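Local coordinates for protein arginase, mitochondrial (Medicago truncatula, PDB 6VSS) that catalyses the manganese-dependent hydrolysis of L-arginine to urea and L-ornithine and also hydrolyses agmatine to urea and putrescine, at residues G72-F77 with V129-L134; R152-G157 with R333-K338; H191-E194 with Y198-A201; L289-I294 with A325-K330. All coordinates share one frame; numbering follows the deposited sequence.

Contact 1 (G72-F77 with V129-L134)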
loop_
_atom_site.group_PDB
_atom_site.type_symbol
_atom_site.label_atom_id
_atom_site.label_comp_id
_atom_site.label_asym_id
_atom_site.label_seq_id
_atom_site.Cartn_x
_atom_site.Cartn_y
_atom_site.Cartn_z
ATOM N N GLY B 72 14.646 19.314 6.500
ATOM C CA GLY B 72 14.804 18.357 5.389
ATOM C C GLY B 72 15.540 18.981 4.250
ATOM O O GLY B 72 15.904 18.226 3.321
ATOM N N HIS B 73 15.820 20.294 4.309
ATOM C CA HIS B 73 16.229 21.010 3.072
ATOM C C HIS B 73 17.705 20.716 2.722
ATOM O O HIS B 73 18.199 21.249 1.710
ATOM C CB HIS B 73 15.874 22.492 3.129
ATOM C CG HIS B 73 16.728 23.295 4.056
ATOM N ND1 HIS B 73 16.491 23.331 5.397
ATOM C CD2 HIS B 73 17.766 24.129 3.805
ATOM C CE1 HIS B 73 17.387 24.119 5.962
ATOM N NE2 HIS B 73 18.181 24.652 4.990
ATOM N N HIS B 74 18.401 19.941 3.536
ATOM C CA HIS B 74 19.837 19.628 3.324
ATOM C C HIS B 74 19.946 18.245 2.691
ATOM O O HIS B 74 21.047 17.842 2.403
ATOM C CB HIS B 74 20.631 19.795 4.647
ATOM C CG HIS B 74 20.864 21.224 4.988
ATOM N ND1 HIS B 74 20.978 22.210 4.011
ATOM C CD2 HIS B 74 20.952 21.866 6.173
ATOM C CE1 HIS B 74 21.154 23.385 4.574
ATOM N NE2 HIS B 74 21.124 23.210 5.908
ATOM N N SER B 75 18.835 17.535 2.516
ATOM C CA SER B 75 18.802 16.170 1.936
ATOM C C SER B 75 19.073 16.258 0.426
ATOM O O SER B 75 18.660 17.249 -0.229
ATOM C CB SER B 75 17.506 15.475 2.228
ATOM O OG SER B 75 17.205 15.466 3.607
ATOM N N SER B 76 19.709 15.234 -0.115
ATOM C CA SER B 76 20.180 15.160 -1.518
ATOM C C SER B 76 19.053 14.613 -2.416
ATOM O O SER B 76 19.048 14.942 -3.605
ATOM C CB SER B 76 21.425 14.291 -1.573
ATOM O OG SER B 76 21.269 13.168 -0.711
ATOM N N PHE B 77 18.102 13.853 -1.860
ATOM C CA PHE B 77 17.120 13.079 -2.670
ATOM C C PHE B 77 15.698 13.410 -2.226
ATOM O O PHE B 77 14.883 13.621 -3.099
ATOM C CB PHE B 77 17.476 11.590 -2.589
ATOM C CG PHE B 77 16.468 10.607 -3.131
ATOM C CD1 PHE B 77 16.252 10.492 -4.498
ATOM C CD2 PHE B 77 15.746 9.782 -2.270
ATOM C CE1 PHE B 77 15.318 9.585 -4.982
ATOM C CE2 PHE B 77 14.817 8.882 -2.762
ATOM C CZ PHE B 77 14.616 8.774 -4.112
ATOM N N VAL B 129 16.144 33.551 6.558
ATOM C CA VAL B 129 17.391 33.266 7.319
ATOM C C VAL B 129 18.264 32.295 6.508
ATOM O O VAL B 129 17.734 31.307 6.009
ATOM C CB VAL B 129 17.060 32.735 8.725
ATOM C CG1 VAL B 129 18.316 32.369 9.503
ATOM C CG2 VAL B 129 16.219 33.719 9.529
ATOM N N ASP B 130 19.568 32.546 6.426
ATOM C CA ASP B 130 20.534 31.721 5.648
ATOM C C ASP B 130 20.892 30.501 6.500
ATOM O O ASP B 130 20.622 30.536 7.726
ATOM C CB ASP B 130 21.761 32.526 5.208
ATOM C CG ASP B 130 22.514 33.192 6.348
ATOM O OD1 ASP B 130 23.275 32.510 7.023
ATOM O OD2 ASP B 130 22.289 34.390 6.578
ATOM N N ASP B 131 21.481 29.474 5.883
ATOM C CA ASP B 131 21.766 28.178 6.549
ATOM C C ASP B 131 22.821 28.306 7.651
ATOM O O ASP B 131 22.749 27.541 8.586
ATOM C CB ASP B 131 22.163 27.129 5.529
ATOM C CG ASP B 131 21.011 26.836 4.608
ATOM O OD1 ASP B 131 19.871 26.700 5.117
ATOM O OD2 ASP B 131 21.269 26.797 3.394
ATOM N N LYS B 132 23.747 29.250 7.561
ATOM C CA LYS B 132 24.770 29.464 8.620
ATOM C C LYS B 132 24.048 29.936 9.878
ATOM O O LYS B 132 24.287 29.376 10.941
ATOM C CB LYS B 132 25.848 30.424 8.111
ATOM C CG LYS B 132 26.890 30.853 9.136
ATOM C CD LYS B 132 28.165 31.418 8.507
ATOM C CE LYS B 132 29.426 31.061 9.283
ATOM N NZ LYS B 132 30.560 30.703 8.387
ATOM N N ARG B 133 23.130 30.888 9.762
ATOM C CA ARG B 133 22.406 31.428 10.936
ATOM C C ARG B 133 21.410 30.354 11.379
ATOM O O ARG B 133 21.261 30.114 12.571
ATOM C CB ARG B 133 21.781 32.770 10.564
ATOM C CG ARG B 133 20.824 33.305 11.617
ATOM C CD ARG B 133 21.514 34.117 12.695
ATOM N NE ARG B 133 20.625 34.961 13.494
ATOM C CZ ARG B 133 20.033 36.092 13.083
ATOM N NH1 ARG B 133 20.173 36.536 11.843
ATOM N NH2 ARG B 133 19.263 36.770 13.920
ATOM N N LEU B 134 20.795 29.639 10.457
ATOM C CA LEU B 134 19.925 28.503 10.871
ATOM C C LEU B 134 20.680 27.512 11.785
ATOM O O LEU B 134 20.154 27.083 12.811
ATOM C CB LEU B 134 19.441 27.799 9.607
ATOM C CG LEU B 134 18.233 26.926 9.846
ATOM C CD1 LEU B 134 17.115 27.804 10.385
ATOM C CD2 LEU B 134 17.811 26.217 8.580
HETATM O O HOH W 1 21.588 24.702 8.542
#
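H73 and H74 reach as neighbouring imidazoles toward D131 and use the same carboxylate in different ways. The ring of H73 points NE2 straight at the acid: NE2 donates to D131 OD1 over 2.7 Å at 163°, with the oxygen close to the ring plane but the donor lying above the carboxylate plane. Ring and carboxylate are only moderately tilted against each other. H73 CG sits between its backbone N and carbonyl carbon (chi1 73°), which turns the ring toward the acid. H74 CD2 lies over one face of that ring, near the rim. The H74 ring plane stands more steeply, at 73° to the carboxylate plane, and brings CE1 to 3.5 Å from D131 CG. Its NE2 is 3.1 Å from a water that donates to D131 O, also at 3.1 Å, so a bridge links ring and helix backbone. L134, one turn on, adds an apolar contact: its CD2 lies 3.4 Å from H73 CE1, at the ring edge. With an alanine at D131 the H73 ring would probably lose its acceptor and be freer to turn, and R125 would lose a weak, long ion-pair partner. Just before it D130, the N-cap of helix 131-146, accepts from R133 N. The H73-D131 pair is a His-carboxylate hydrogen bond, tying that helix to the type I turn G72-S75, just ahead of the ornithine-binding S76.

Contact 2 (R152-G157 with R333-K338)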
loop_
_atom_site.group_PDB
_atom_site.type_symbol
_atom_site.label_atom_id
_atom_site.label_comp_id
_atom_site.label_asym_id
_atom_site.label_seq_id
_atom_site.Cartn_x
_atom_site.Cartn_y
_atom_site.Cartn_z
ATOM N N ARG B 152 19.457 16.436 29.282
ATOM C CA ARG B 152 20.474 16.096 28.261
ATOM C C ARG B 152 19.749 15.965 26.907
ATOM O O ARG B 152 18.732 15.286 26.837
ATOM C CB ARG B 152 21.305 14.881 28.656
ATOM C CG ARG B 152 22.238 15.119 29.830
ATOM C CD ARG B 152 23.248 14.005 29.985
ATOM N NE ARG B 152 23.926 14.141 31.254
ATOM C CZ ARG B 152 25.070 13.587 31.602
ATOM N NH1 ARG B 152 25.730 12.804 30.778
ATOM N NH2 ARG B 152 25.555 13.816 32.804
ATOM N N PRO B 153 20.266 16.615 25.856
ATOM C CA PRO B 153 19.599 16.710 24.558
ATOM C C PRO B 153 19.616 15.402 23.760
ATOM O O PRO B 153 20.700 14.896 23.436
ATOM C CB PRO B 153 20.417 17.775 23.829
ATOM C CG PRO B 153 21.771 17.577 24.399
ATOM C CD PRO B 153 21.482 17.428 25.880
ATOM N N LEU B 154 18.424 14.864 23.535
ATOM C CA LEU B 154 18.171 13.763 22.566
ATOM C C LEU B 154 17.423 14.414 21.380
ATOM O O LEU B 154 16.261 14.743 21.472
ATOM C CB LEU B 154 17.450 12.611 23.275
ATOM C CG LEU B 154 17.580 11.249 22.589
ATOM C CD1 LEU B 154 16.970 10.112 23.434
ATOM C CD2 LEU B 154 16.877 11.306 21.222
ATOM N N VAL B 155 18.174 14.759 20.338
ATOM C CA VAL B 155 17.650 15.494 19.169
ATOM C C VAL B 155 16.883 14.547 18.239
ATOM O O VAL B 155 17.403 13.441 17.890
ATOM C CB VAL B 155 18.779 16.272 18.493
ATOM C CG1 VAL B 155 18.333 16.899 17.191
ATOM C CG2 VAL B 155 19.349 17.326 19.459
ATOM N N LEU B 156 15.701 14.966 17.793
ATOM C CA LEU B 156 14.972 14.223 16.720
ATOM C C LEU B 156 15.068 15.001 15.415
ATOM O O LEU B 156 14.680 16.221 15.412
ATOM C CB LEU B 156 13.512 14.075 17.084
ATOM C CG LEU B 156 13.247 13.481 18.445
ATOM C CD1 LEU B 156 11.758 13.495 18.653
ATOM C CD2 LEU B 156 13.824 12.079 18.549
ATOM N N GLY B 157 15.695 14.371 14.399
ATOM C CA GLY B 157 15.759 14.937 13.037
ATOM C C GLY B 157 14.500 14.520 12.298
ATOM O O GLY B 157 13.709 13.703 12.788
ATOM N N ARG B 333 13.735 5.437 22.600
ATOM C CA ARG B 333 13.457 4.905 23.960
ATOM C C ARG B 333 14.723 4.243 24.514
ATOM O O ARG B 333 15.076 4.487 25.657
ATOM C CB ARG B 333 12.284 3.926 23.946
ATOM C CG ARG B 333 10.938 4.634 23.879
ATOM C CD ARG B 333 9.849 3.793 23.226
ATOM N NE ARG B 333 9.627 2.563 23.969
ATOM C CZ ARG B 333 8.462 2.106 24.406
ATOM N NH1 ARG B 333 7.349 2.788 24.221
ATOM N NH2 ARG B 333 8.439 1.008 25.141
ATOM N N GLU B 334 15.429 3.471 23.719
ATOM C CA GLU B 334 16.566 2.727 24.236
ATOM C C GLU B 334 17.749 3.692 24.387
ATOM O O GLU B 334 18.517 3.517 25.316
ATOM C CB GLU B 334 16.752 1.545 23.324
ATOM C CG GLU B 334 15.550 0.615 23.318
ATOM C CD GLU B 334 15.297 -0.108 24.635
ATOM O OE1 GLU B 334 16.269 -0.486 25.320
ATOM O OE2 GLU B 334 14.128 -0.255 24.982
ATOM N N LEU B 335 17.897 4.686 23.517
ATOM C CA LEU B 335 18.932 5.736 23.701
ATOM C C LEU B 335 18.656 6.498 24.993
ATOM O O LEU B 335 19.623 6.699 25.757
ATOM C CB LEU B 335 18.999 6.661 22.478
ATOM C CG LEU B 335 19.955 7.872 22.588
ATOM C CD1 LEU B 335 21.314 7.467 23.097
ATOM C CD2 LEU B 335 20.127 8.543 21.224
ATOM N N ALA B 336 17.407 6.954 25.230
ATOM C CA ALA B 336 17.009 7.639 26.483
ATOM C C ALA B 336 17.341 6.761 27.718
ATOM O O ALA B 336 17.890 7.293 28.675
ATOM C CB ALA B 336 15.559 8.053 26.472
ATOM N N ALA B 337 16.995 5.467 27.696
ATOM C CA ALA B 337 17.258 4.487 28.770
ATOM C C ALA B 337 18.752 4.485 29.120
ATOM O O ALA B 337 19.086 4.340 30.317
ATOM C CB ALA B 337 16.759 3.109 28.372
ATOM N N LYS B 338 19.640 4.573 28.136
ATOM C CA LYS B 338 21.092 4.648 28.383
ATOM C C LYS B 338 21.521 6.047 28.839
ATOM O O LYS B 338 22.464 6.154 29.644
ATOM C CB LYS B 338 21.851 4.264 27.109
ATOM C CG LYS B 338 21.836 2.768 26.820
ATOM C CD LYS B 338 22.693 1.964 27.790
ATOM C CE LYS B 338 24.176 2.154 27.546
ATOM N NZ LYS B 338 24.915 0.933 27.955
#
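L154 meets L335 and A336 across a contact whose one flat group is the peptide joining those two helix residues, its nitrogen, A336 N, lying 3.7 Å from L154 CD1; the rest is branched or single-carbon hydrocarbon. L154 CD1 does most of the touching, lodged between two neighbours on the helix: it is 3.8 Å from L335 CG and 3.9 Å from A336 CB. The two leucines run past each other in opposite directions, so that L335 CD2 comes back alongside L154 CG at 4.0 Å. In L154 both side-chain torsions are near 180° (chi1 -158°, chi2 174°), which stretches the chain out from the strand and carries CD1 up to the helix backbone. The small A336 suits its place because a single methyl lets that carbon approach so closely, whereas L335 lies alongside L154, its CG and CD2 against the CG and CD1 of the strand residue. V332 and M339 of the same helix also pack on L154, as do S64 and L66 of the adjoining strand 63-69. All three touching residues are buried. The contact is the hydrophobic packing of the C-terminal helix 323-339 against strand 151-157, inside the parallel sheet and flanked by strands 63-69 and 305-311, as expected of a layered alpha/beta fold such as that of the arginase family.

Contact 3 (H191-E194 with Y198-A201); sequences HDFE and YSHA
F193 lays its ring obliquely against S199 and A201, which come from the other arm of the same loop. A201 CB makes an off-centre CH-pi contact, 4.3 Å from the centroid of the F193 ring and 30° off the normal, with F193 CD2 its nearest ring atom at 3.8 Å. S199 sits nearer the root of the side chain: its OG is 3.6 Å from F193 CD1 and equally far from F193 CB. F193 CG is anti to the backbone N (chi1 -165°), which swings the ring across the loop toward both partners. The hydroxyl set obliquely against the root of the ring is not left idle, since S199 OG accepts from A201 N at 3.1 Å and 159°, closing an ST turn. That bond fixes the oxygen and at the same time holds the A201 methyl beside the ring. The small A201 suits the place because a single methyl can come close to the ring, while Y190 meets F193 edge-to-face. Exchanging S199 for a glycine would probably strip A201 N of its side-chain acceptor, loosen the turn and open a gap beside F193. H200, between the two contact residues, hydrogen-bonds to S76 and E312. The ST turn and the phenyl group packed against it thus shape the loop after strand 178-183, which carries the manganese ligands D184, H186 and D188 near its start, at the rim of the active site, where Y190 binds ornithine and E194 probably binds substrate.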
loop_
_atom_site.group_PDB
_atom_site.type_symbol
_atom_site.label_atom_id
_atom_site.label_comp_id
_atom_site.label_asym_id
_atom_site.label_seq_id
_atom_site.Cartn_x
_atom_site.Cartn_y
_atom_site.Cartn_z
ATOM N N HIS B 191 33.798 16.102 1.809
ATOM C CA HIS B 191 34.328 17.477 2.013
ATOM C C HIS B 191 33.368 18.456 1.341
ATOM O O HIS B 191 33.165 19.537 1.890
ATOM C CB HIS B 191 35.749 17.645 1.472
ATOM C CG HIS B 191 36.243 19.052 1.559
ATOM N ND1 HIS B 191 36.353 19.730 2.770
ATOM C CD2 HIS B 191 36.658 19.907 0.605
ATOM C CE1 HIS B 191 36.828 20.932 2.553
ATOM N NE2 HIS B 191 37.017 21.068 1.231
ATOM N N ASP B 192 32.747 18.038 0.237
ATOM C CA ASP B 192 32.077 18.947 -0.733
ATOM C C ASP B 192 31.057 18.127 -1.531
ATOM O O ASP B 192 31.408 17.502 -2.528
ATOM C CB ASP B 192 33.130 19.647 -1.600
ATOM C CG ASP B 192 32.609 20.660 -2.600
ATOM O OD1 ASP B 192 31.396 20.971 -2.580
ATOM O OD2 ASP B 192 33.437 21.152 -3.379
ATOM N N PHE B 193 29.817 18.154 -1.074
ATOM C CA PHE B 193 28.634 17.542 -1.718
ATOM C C PHE B 193 27.794 18.671 -2.331
ATOM O O PHE B 193 27.069 19.362 -1.552
ATOM C CB PHE B 193 27.834 16.731 -0.689
ATOM C CG PHE B 193 26.830 15.808 -1.328
ATOM C CD1 PHE B 193 25.607 16.286 -1.760
ATOM C CD2 PHE B 193 27.139 14.486 -1.569
ATOM C CE1 PHE B 193 24.710 15.438 -2.394
ATOM C CE2 PHE B 193 26.234 13.636 -2.199
ATOM C CZ PHE B 193 25.026 14.114 -2.612
ATOM N N GLU B 194 27.925 18.853 -3.659
ATOM C CA GLU B 194 27.121 19.760 -4.532
ATOM C C GLU B 194 27.269 21.209 -4.033
ATOM O O GLU B 194 26.255 21.919 -4.001
ATOM C CB GLU B 194 25.663 19.283 -4.562
ATOM C CG GLU B 194 25.470 17.872 -5.104
ATOM C CD GLU B 194 24.021 17.422 -5.304
ATOM O OE1 GLU B 194 23.141 18.298 -5.342
ATOM O OE2 GLU B 194 23.761 16.202 -5.443
ATOM N N TYR B 198 26.560 22.454 4.317
ATOM C CA TYR B 198 25.656 21.930 5.375
ATOM C C TYR B 198 24.905 20.674 4.898
ATOM O O TYR B 198 23.849 20.366 5.473
ATOM C CB TYR B 198 24.632 23.004 5.759
ATOM C CG TYR B 198 25.264 24.209 6.395
ATOM C CD1 TYR B 198 25.681 24.145 7.711
ATOM C CD2 TYR B 198 25.503 25.380 5.678
ATOM C CE1 TYR B 198 26.293 25.226 8.323
ATOM C CE2 TYR B 198 26.107 26.477 6.278
ATOM C CZ TYR B 198 26.503 26.395 7.607
ATOM O OH TYR B 198 27.114 27.430 8.255
ATOM N N SER B 199 25.376 20.006 3.848
ATOM C CA SER B 199 24.705 18.808 3.267
ATOM C C SER B 199 24.544 17.735 4.352
ATOM O O SER B 199 25.426 17.644 5.216
ATOM C CB SER B 199 25.501 18.276 2.092
ATOM O OG SER B 199 25.134 16.936 1.753
ATOM N N HIS B 200 23.562 16.845 4.206
ATOM C CA HIS B 200 23.355 15.699 5.128
ATOM C C HIS B 200 24.417 14.617 4.922
ATOM O O HIS B 200 24.442 13.669 5.724
ATOM C CB HIS B 200 21.940 15.168 4.998
ATOM C CG HIS B 200 21.649 14.334 3.808
ATOM N ND1 HIS B 200 20.600 13.436 3.810
ATOM C CD2 HIS B 200 22.216 14.251 2.587
ATOM C CE1 HIS B 200 20.514 12.846 2.641
ATOM N NE2 HIS B 200 21.468 13.336 1.869
ATOM N N ALA B 201 25.322 14.818 3.953
ATOM C CA ALA B 201 26.430 13.916 3.579
ATOM C C ALA B 201 27.810 14.467 4.010
ATOM O O ALA B 201 28.821 13.807 3.649
ATOM C CB ALA B 201 26.368 13.712 2.070
#

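Contact 4 (L289-I294 with A325-K330)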
loop_
_atom_site.group_PDB
_atom_site.type_symbol
_atom_site.label_atom_id
_atom_site.label_comp_id
_atom_site.label_asym_id
_atom_site.label_seq_id
_atom_site.Cartn_x
_atom_site.Cartn_y
_atom_site.Cartn_z
ATOM N N LEU B 289 21.943 -3.210 9.003
ATOM C CA LEU B 289 21.848 -3.785 10.376
ATOM C C LEU B 289 20.443 -4.341 10.663
ATOM O O LEU B 289 19.448 -3.830 10.109
ATOM C CB LEU B 289 22.197 -2.707 11.376
ATOM C CG LEU B 289 23.608 -2.162 11.242
ATOM C CD1 LEU B 289 23.783 -0.904 12.064
ATOM C CD2 LEU B 289 24.607 -3.197 11.643
ATOM N N LEU B 290 20.368 -5.312 11.542
ATOM C CA LEU B 290 19.076 -5.690 12.140
ATOM C C LEU B 290 18.891 -4.821 13.368
ATOM O O LEU B 290 19.865 -4.225 13.888
ATOM C CB LEU B 290 19.034 -7.175 12.504
ATOM C CG LEU B 290 19.412 -8.144 11.387
ATOM C CD1 LEU B 290 19.484 -9.565 11.955
ATOM C CD2 LEU B 290 18.411 -8.038 10.247
ATOM N N PHE B 291 17.641 -4.692 13.766
ATOM C CA PHE B 291 17.258 -3.815 14.887
ATOM C C PHE B 291 18.099 -4.150 16.142
ATOM O O PHE B 291 18.683 -3.240 16.783
ATOM C CB PHE B 291 15.749 -3.873 15.144
ATOM C CG PHE B 291 15.327 -2.763 16.066
ATOM C CD1 PHE B 291 14.993 -1.513 15.573
ATOM C CD2 PHE B 291 15.345 -2.928 17.444
ATOM C CE1 PHE B 291 14.629 -0.463 16.419
ATOM C CE2 PHE B 291 14.984 -1.878 18.290
ATOM C CZ PHE B 291 14.636 -0.649 17.777
ATOM N N ARG B 292 18.198 -5.434 16.432
ATOM C CA ARG B 292 18.897 -6.040 17.588
ATOM C C ARG B 292 20.409 -5.783 17.476
ATOM O O ARG B 292 21.093 -5.877 18.468
ATOM C CB ARG B 292 18.382 -7.487 17.558
ATOM C CG ARG B 292 18.940 -8.439 18.598
ATOM C CD ARG B 292 18.380 -8.334 20.001
ATOM N NE ARG B 292 16.969 -7.986 20.001
ATOM C CZ ARG B 292 16.337 -7.325 20.996
ATOM N NH1 ARG B 292 17.001 -6.913 22.063
ATOM N NH2 ARG B 292 15.041 -7.041 20.886
ATOM N N ASP B 293 20.976 -5.504 16.311
ATOM C CA ASP B 293 22.436 -5.198 16.267
ATOM C C ASP B 293 22.680 -3.840 16.936
ATOM O O ASP B 293 23.580 -3.705 17.764
ATOM C CB ASP B 293 22.971 -5.106 14.832
ATOM C CG ASP B 293 23.093 -6.411 14.082
ATOM O OD1 ASP B 293 23.701 -7.322 14.614
ATOM O OD2 ASP B 293 22.624 -6.467 12.951
ATOM N N ILE B 294 21.872 -2.842 16.620
ATOM C CA ILE B 294 22.011 -1.510 17.283
ATOM C C ILE B 294 21.822 -1.686 18.813
ATOM O O ILE B 294 22.547 -1.017 19.609
ATOM C CB ILE B 294 21.021 -0.497 16.685
ATOM C CG1 ILE B 294 21.229 -0.373 15.167
ATOM C CG2 ILE B 294 21.153 0.852 17.376
ATOM C CD1 ILE B 294 20.530 0.774 14.534
ATOM N N ALA B 325 8.083 4.653 12.061
ATOM C CA ALA B 325 7.867 5.570 13.204
ATOM C C ALA B 325 8.150 4.812 14.516
ATOM O O ALA B 325 8.847 5.340 15.414
ATOM C CB ALA B 325 6.472 6.142 13.173
ATOM N N LEU B 326 7.614 3.589 14.597
ATOM C CA LEU B 326 7.803 2.688 15.764
ATOM C C LEU B 326 9.286 2.329 15.897
ATOM O O LEU B 326 9.798 2.385 17.026
ATOM C CB LEU B 326 6.951 1.433 15.560
ATOM C CG LEU B 326 5.497 1.560 16.000
ATOM C CD1 LEU B 326 4.746 0.256 15.790
ATOM C CD2 LEU B 326 5.413 1.995 17.454
ATOM N N VAL B 327 9.949 2.001 14.783
ATOM C CA VAL B 327 11.385 1.700 14.838
ATOM C C VAL B 327 12.152 2.937 15.404
ATOM O O VAL B 327 13.011 2.828 16.315
ATOM C CB VAL B 327 11.839 1.243 13.434
ATOM C CG1 VAL B 327 13.327 1.327 13.274
ATOM C CG2 VAL B 327 11.311 -0.154 13.054
ATOM N N ALA B 328 11.962 4.086 14.840
ATOM C CA ALA B 328 12.635 5.320 15.314
ATOM C C ALA B 328 12.299 5.561 16.815
ATOM O O ALA B 328 13.189 5.905 17.577
ATOM C CB ALA B 328 12.179 6.432 14.406
ATOM N N ALA B 329 11.040 5.368 17.216
ATOM C CA ALA B 329 10.545 5.608 18.593
ATOM C C ALA B 329 11.253 4.654 19.564
ATOM O O ALA B 329 11.796 5.129 20.571
ATOM C CB ALA B 329 9.059 5.451 18.633
ATOM N N LYS B 330 11.423 3.382 19.174
ATOM C CA LYS B 330 12.168 2.397 19.978
ATOM C C LYS B 330 13.664 2.733 20.048
ATOM O O LYS B 330 14.238 2.559 21.105
ATOM C CB LYS B 330 11.956 0.986 19.456
ATOM C CG LYS B 330 12.566 -0.036 20.404
ATOM C CD LYS B 330 11.984 -1.440 20.332
ATOM C CE LYS B 330 12.669 -2.360 21.339
ATOM N NZ LYS B 330 11.953 -3.646 21.482
#
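F291 is brought to V327 and K330 by a short run of chain that first prepares a helix start. L289 packs on F183 of the central sheet, and L290 takes the N-cap position. Having no side-chain acceptor, L290 cannot cap the helix in the usual way, but its backbone N donates to D293 OD2 over 2.9 Å at 159°, a bond that resembles one half of a capping box. F291 then opens the helix with CG anti to the backbone N (chi1 -167°), which sends the ring across to the other helix. Its CE1 points edge-on at V327 O, 3.7 Å away, and touches V327 CG1 at 3.8 Å. The far end of the ring meets the lysine stem: CZ of F291 lies 3.4 Å from K330 CG, and F291 CE2 lies 3.7 Å from K330 CD. A long lysine suits this place because its extended chain offers methylenes to the ring while NZ forms a salt bridge with E102 and a hydrogen bond to P286 O of a neighbouring subunit. R292 NH1 makes a salt bridge with E102 as well, so that acid probably offsets the two like charges, R292 NH2 and K330 NZ being 4.6 Å apart. I294 turns to F183 and L331. This is helix-on-helix packing between 291-300 and 323-339, placed at a subunit interface of the homohexamer.

Contacts 1 and 3 belong together: their centres are 11 Å apart, and they are joined by two probable hydrogen bonds, one between S76 OG and H200 NE2 at 2.6 Å and one between the backbone atoms H74 O and H200 N at 3.3 Å. Both border the active site, the side chain of A201 lying about 7 Å from a manganese ion and that of H74 about 11 Å. Contacts 2 and 4 share helix 323-339, one packing it on the sheet and the other on helix 291-300, with centres 13 Å apart. They lie nearer the centre of the chain, yet the side chains of L335 and V327 are about 14 and 13 Å from a manganese ion. Contacts 1 and 4, with centres 27 Å apart, do not touch.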